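Local atomic coordinates of surface-associated protein CshA (Streptococcus gordonii, PDB entry 5L2D), a protein that serves as a cell-wall-anchored streptococcal surface adhesin that binds host fibronectin, here represented by its non-repetitive domain 2. Residues N90-G95 against T102-T107; A170-F175 against L217-D222. All coordinates share one frame; numbering follows the deposited sequence.

Contact 1: residues N90-G95 against T102-T107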
loop_
_atom_site.group_PDB
_atom_site.type_symbol
_atom_site.label_atom_id
_atom_site.label_comp_id
_atom_site.label_asym_id
_atom_site.label_seq_id
_atom_site.Cartn_x
_atom_site.Cartn_y
_atom_site.Cartn_z
ATOM N N ASN A 90 4.116 -12.637 1.242
ATOM C CA ASN A 90 3.133 -12.196 0.275
ATOM C C ASN A 90 2.521 -13.466 -0.317
ATOM O O ASN A 90 3.251 -14.333 -0.831
ATOM C CB ASN A 90 3.801 -11.324 -0.815
ATOM C CG ASN A 90 4.160 -9.887 -0.347
ATOM O OD1 ASN A 90 3.875 -9.447 0.776
ATOM N ND2 ASN A 90 4.790 -9.150 -1.239
ATOM N N SER A 91 1.191 -13.585 -0.211
ATOM C CA SER A 91 0.461 -14.837 -0.490
ATOM C C SER A 91 -0.792 -14.664 -1.302
ATOM O O SER A 91 -1.364 -13.587 -1.338
ATOM C CB SER A 91 -0.020 -15.426 0.819
ATOM O OG SER A 91 1.034 -16.022 1.487
ATOM N N TYR A 92 -1.264 -15.760 -1.888
ATOM C CA TYR A 92 -2.683 -15.846 -2.268
ATOM C C TYR A 92 -3.555 -16.007 -1.039
ATOM O O TYR A 92 -3.129 -16.654 -0.078
ATOM C CB TYR A 92 -2.929 -17.023 -3.198
ATOM C CG TYR A 92 -2.391 -16.744 -4.559
ATOM C CD1 TYR A 92 -3.002 -15.805 -5.396
ATOM C CD2 TYR A 92 -1.236 -17.372 -4.998
ATOM C CE1 TYR A 92 -2.483 -15.526 -6.656
ATOM C CE2 TYR A 92 -0.707 -17.105 -6.248
ATOM C CZ TYR A 92 -1.331 -16.191 -7.065
ATOM O OH TYR A 92 -0.783 -15.964 -8.282
ATOM N N LEU A 93 -4.770 -15.435 -1.085
ATOM C CA LEU A 93 -5.778 -15.597 -0.018
ATOM C C LEU A 93 -6.181 -17.084 0.136
ATOM O O LEU A 93 -6.339 -17.776 -0.859
ATOM C CB LEU A 93 -7.003 -14.780 -0.365
ATOM C CG LEU A 93 -6.783 -13.294 -0.589
ATOM C CD1 LEU A 93 -8.045 -12.650 -1.134
ATOM C CD2 LEU A 93 -6.364 -12.637 0.705
ATOM N N LYS A 94 -6.330 -17.586 1.362
ATOM C CA LYS A 94 -6.553 -19.039 1.567
ATOM C C LYS A 94 -7.909 -19.440 0.968
ATOM O O LYS A 94 -8.902 -18.715 1.107
ATOM C CB LYS A 94 -6.434 -19.449 3.058
ATOM N N GLY A 95 -7.935 -20.578 0.277
ATOM C CA GLY A 95 -9.127 -21.002 -0.454
ATOM C C GLY A 95 -9.342 -20.183 -1.721
ATOM O O GLY A 95 -10.426 -19.688 -2.003
ATOM N N THR A 102 3.289 -19.715 -5.443
ATOM C CA THR A 102 3.909 -18.438 -5.137
ATOM C C THR A 102 3.473 -17.401 -6.170
ATOM O O THR A 102 3.662 -17.602 -7.361
ATOM C CB THR A 102 5.449 -18.566 -5.146
ATOM O OG1 THR A 102 5.845 -19.528 -4.148
ATOM C CG2 THR A 102 6.111 -17.213 -4.891
ATOM N N PRO A 103 2.935 -16.259 -5.722
ATOM C CA PRO A 103 2.404 -15.334 -6.700
ATOM C C PRO A 103 3.508 -14.671 -7.503
ATOM O O PRO A 103 4.665 -14.814 -7.135
ATOM C CB PRO A 103 1.663 -14.290 -5.844
ATOM C CG PRO A 103 1.776 -14.729 -4.438
ATOM C CD PRO A 103 2.936 -15.674 -4.376
ATOM N N PRO A 104 3.153 -13.953 -8.594
ATOM C CA PRO A 104 4.143 -13.211 -9.387
ATOM C C PRO A 104 4.740 -12.013 -8.659
ATOM O O PRO A 104 4.122 -11.472 -7.742
ATOM C CB PRO A 104 3.365 -12.752 -10.634
ATOM C CG PRO A 104 1.918 -12.985 -10.354
ATOM C CD PRO A 104 1.819 -13.974 -9.227
ATOM N N SER A 105 5.939 -11.616 -9.089
ATOM C CA SER A 105 6.671 -10.478 -8.521
ATOM C C SER A 105 5.870 -9.193 -8.720
ATOM O O SER A 105 5.165 -9.066 -9.735
ATOM C CB SER A 105 8.050 -10.323 -9.205
ATOM O OG SER A 105 8.835 -11.528 -9.186
ATOM N N VAL A 106 5.968 -8.239 -7.781
ATOM C CA VAL A 106 5.304 -6.949 -8.012
ATOM C C VAL A 106 6.150 -6.186 -9.042
ATOM O O VAL A 106 7.326 -6.490 -9.174
ATOM C CB VAL A 106 4.998 -6.111 -6.714
ATOM C CG1 VAL A 106 5.027 -6.960 -5.446
ATOM C CG2 VAL A 106 5.905 -4.904 -6.577
ATOM N N THR A 107 5.567 -5.224 -9.773
ATOM C CA THR A 107 6.266 -4.597 -10.895
ATOM C C THR A 107 5.523 -3.417 -11.472
ATOM O O THR A 107 4.327 -3.244 -11.234
ATOM C CB THR A 107 6.474 -5.605 -12.064
ATOM O OG1 THR A 107 7.002 -4.930 -13.224
ATOM C CG2 THR A 107 5.143 -6.308 -12.434
#
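Ser91 and Pro103 bring the two backbones closest, with 6.5 Å between the CA atom of Ser91 and the CA atom of Pro103. The first belongs to strand 91-92, a short strand paired with strand 138-150 in an antiparallel beta sheet; the second lies in the loop that follows, which returns to lay Pro103 against the strand, with Pro104 beside the end of Tyr92. Proline has no N-H to give, and what meets across the two segments is mainly carbon packing with one CH-pi interaction, an example of proline-aromatic packing between a loop and a strand.

Pro103 does most of the work. Its CD sits 3.8 Å from the carbonyl O of Asn90, while its CG comes within 4.1 Å of the carbonyl C of Ser91 and also leans over one face of the Tyr92 ring. There CG lies 4.2 Å from the ring centroid and 26° off the ring normal. Tyr92 reaches this place because its CG stands anti to the carbonyl carbon (chi1 -73°), which swings the ring to the loop although the CB bond points to one side of it. The tyrosine and Pro103 then run past each other in opposite directions, CE2 of Tyr92 approaching CB of Pro103 at 3.7 Å. Tyr96 also packs its ring against that of Tyr92, with the two planes nearly parallel.

The CB of Asn90 is directed toward the loop, yet its amide is engaged by the sheet: OD1 accepts from the backbone N of Gly141. Farther along, Pro104 crosses Tyr92 at about a right angle, its ring carbon CD lying 3.4 Å from the phenol oxygen OH of Tyr92.

Contact 2: residues A170-F175 against L217-D222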
loop_
_atom_site.group_PDB
_atom_site.type_symbol
_atom_site.label_atom_id
_atom_site.label_comp_id
_atom_site.label_asym_id
_atom_site.label_seq_id
_atom_site.Cartn_x
_atom_site.Cartn_y
_atom_site.Cartn_z
ATOM N N ALA A 170 -13.923 -4.521 1.631
ATOM C CA ALA A 170 -13.010 -5.647 1.683
ATOM C C ALA A 170 -11.988 -5.709 0.540
ATOM O O ALA A 170 -11.411 -6.772 0.288
ATOM C CB ALA A 170 -13.802 -6.931 1.754
ATOM N N GLU A 171 -11.793 -4.598 -0.172
ATOM C CA GLU A 171 -10.660 -4.442 -1.089
ATOM C C GLU A 171 -9.732 -3.405 -0.428
ATOM O O GLU A 171 -9.902 -2.178 -0.578
ATOM C CB GLU A 171 -11.123 -4.030 -2.496
ATOM C CG GLU A 171 -11.825 -5.155 -3.281
ATOM C CD GLU A 171 -12.088 -4.815 -4.748
ATOM O OE1 GLU A 171 -12.368 -3.643 -5.073
ATOM O OE2 GLU A 171 -12.037 -5.729 -5.586
ATOM N N TYR A 172 -8.786 -3.934 0.352
ATOM C CA TYR A 172 -8.103 -3.176 1.424
ATOM C C TYR A 172 -6.786 -2.526 0.947
ATOM O O TYR A 172 -5.888 -3.229 0.509
ATOM C CB TYR A 172 -7.791 -4.124 2.567
ATOM C CG TYR A 172 -8.974 -4.654 3.347
ATOM C CD1 TYR A 172 -9.784 -3.792 4.069
ATOM C CD2 TYR A 172 -9.254 -6.028 3.402
ATOM C CE1 TYR A 172 -10.861 -4.261 4.801
ATOM C CE2 TYR A 172 -10.330 -6.511 4.146
ATOM C CZ TYR A 172 -11.128 -5.614 4.834
ATOM O OH TYR A 172 -12.180 -6.027 5.593
ATOM N N GLY A 173 -6.674 -1.198 1.011
ATOM C CA GLY A 173 -5.454 -0.505 0.572
ATOM C C GLY A 173 -4.928 0.444 1.636
ATOM O O GLY A 173 -5.544 1.475 1.880
ATOM N N ILE A 174 -3.793 0.096 2.263
ATOM C CA ILE A 174 -3.223 0.877 3.386
ATOM C C ILE A 174 -1.850 1.492 3.077
ATOM O O ILE A 174 -0.969 0.829 2.494
ATOM C CB ILE A 174 -3.036 -0.010 4.630
ATOM C CG1 ILE A 174 -4.321 -0.778 4.927
ATOM C CG2 ILE A 174 -2.591 0.843 5.816
ATOM C CD1 ILE A 174 -4.251 -1.730 6.110
ATOM N N PHE A 175 -1.671 2.737 3.494
ATOM C CA PHE A 175 -0.399 3.411 3.329
ATOM C C PHE A 175 0.271 3.706 4.689
ATOM O O PHE A 175 -0.338 4.306 5.554
ATOM C CB PHE A 175 -0.608 4.729 2.609
ATOM C CG PHE A 175 -1.317 4.620 1.296
ATOM C CD1 PHE A 175 -0.629 4.372 0.148
ATOM C CD2 PHE A 175 -2.682 4.829 1.216
ATOM C CE1 PHE A 175 -1.281 4.301 -1.052
ATOM C CE2 PHE A 175 -3.348 4.764 0.019
ATOM C CZ PHE A 175 -2.640 4.498 -1.117
ATOM N N LEU A 217 -18.090 -13.501 0.639
ATOM C CA LEU A 217 -16.872 -12.853 0.192
ATOM C C LEU A 217 -15.671 -13.705 0.485
ATOM O O LEU A 217 -15.367 -13.993 1.617
ATOM C CB LEU A 217 -16.718 -11.486 0.826
ATOM C CG LEU A 217 -17.223 -10.317 0.006
ATOM C CD1 LEU A 217 -16.947 -9.044 0.756
ATOM C CD2 LEU A 217 -16.537 -10.280 -1.335
ATOM N N LEU A 218 -14.991 -14.116 -0.562
ATOM C CA LEU A 218 -13.820 -14.956 -0.427
ATOM C C LEU A 218 -12.859 -14.509 0.648
ATOM O O LEU A 218 -12.513 -15.262 1.531
ATOM C CB LEU A 218 -13.114 -15.028 -1.770
ATOM C CG LEU A 218 -11.651 -15.409 -1.875
ATOM C CD1 LEU A 218 -11.441 -16.885 -1.624
ATOM C CD2 LEU A 218 -11.200 -15.050 -3.270
ATOM N N ILE A 219 -12.430 -13.266 0.554
ATOM C CA ILE A 219 -11.477 -12.717 1.486
ATOM C C ILE A 219 -11.789 -12.947 2.938
ATOM O O ILE A 219 -10.892 -13.116 3.733
ATOM C CB ILE A 219 -11.316 -11.217 1.287
ATOM C CG1 ILE A 219 -10.178 -10.708 2.146
ATOM C CG2 ILE A 219 -12.576 -10.502 1.697
ATOM C CD1 ILE A 219 -9.089 -10.026 1.373
ATOM N N LEU A 220 -13.054 -12.940 3.290
ATOM C CA LEU A 220 -13.404 -13.098 4.677
ATOM C C LEU A 220 -13.490 -14.501 5.196
ATOM O O LEU A 220 -13.578 -14.695 6.389
ATOM C CB LEU A 220 -14.702 -12.388 4.954
ATOM C CG LEU A 220 -14.505 -10.893 4.942
ATOM C CD1 LEU A 220 -15.678 -10.207 4.285
ATOM C CD2 LEU A 220 -14.326 -10.397 6.353
ATOM N N LYS A 221 -13.477 -15.482 4.319
ATOM C CA LYS A 221 -13.577 -16.845 4.770
ATOM C C LYS A 221 -12.396 -17.093 5.660
ATOM O O LYS A 221 -12.529 -17.557 6.777
ATOM C CB LYS A 221 -13.559 -17.795 3.591
ATOM N N ASP A 222 -11.225 -16.760 5.140
ATOM C CA ASP A 222 -9.956 -16.921 5.835
ATOM C C ASP A 222 -9.939 -16.251 7.187
ATOM O O ASP A 222 -9.538 -15.113 7.311
ATOM C CB ASP A 222 -8.859 -16.331 4.972
ATOM C CG ASP A 222 -7.502 -16.518 5.557
ATOM O OD1 ASP A 222 -7.392 -17.003 6.691
ATOM O OD2 ASP A 222 -6.535 -16.172 4.869
#
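Ala170 and Ile219 meet in a buried apolar contact between the start of a beta-sheet strand, with the loop before it, and a short helical turn. Their CA atoms, that of Ala170 and that of Ile219, are 7.2 Å apart. Strand 172-177 is antiparallel to strand 244-250 and also pairs with a strand of the second subunit, so the sheet continues across the interface. Residues around 218-221 make a single loose helical turn, in which the amides of Leu220 and Lys221 each reach back three residues to a carbonyl.

The side chain of Ile219 can be followed outward. Its CB bond points at the strand segment, and the chain divides there. The shorter branch, CG2, meets CB of Ala170 at 3.8 Å, methyl against methyl. The longer branch leaves with CG1 anti to the backbone N (chi1 -172°) and carries CD1 past the alanine: this terminal methyl comes 4.1 Å from the carbonyl O of Ala170 and, at 4.5 Å from CD2 of Tyr172, approaches the tyrosine ring at its edge, near the ring plane. Both branches thus lie near the carbonyl O of Ala170, and CD1 alone goes on to the tyrosine. Thr272 of the second subunit packs on Ile219 as well.

Tyr172 in turn has Ala170 CA over one face, 3.6 Å above the ring plane and displaced toward the rim, while Trp227 and Met201 also touch its side chain. Leu217, itself packed on Phe209 of helix 203-210, supplies the second neighbour of the alanine methyl: its CD1 lies 3.9 Å from CB of Ala170.

Overall arrangement
The centres of contacts 1 and 2 lie about 14 Å apart, and the first closes along the chain before the second opens, yet the two are joined directly. The residues just past strand 91-92 bridge them: Leu93 CD1 packs 3.8 Å from Ile219 CD1, and CB of Lys94 lies 3.7 Å from Asp222 OD2. Contact 1 lies at the surface and contact 2 is buried. Thr272 of the second subunit packs on Leu93 beside contact 1 and on Glu171 and Ile219 of contact 2, so one residue of the partner chain touches segments from both contacts.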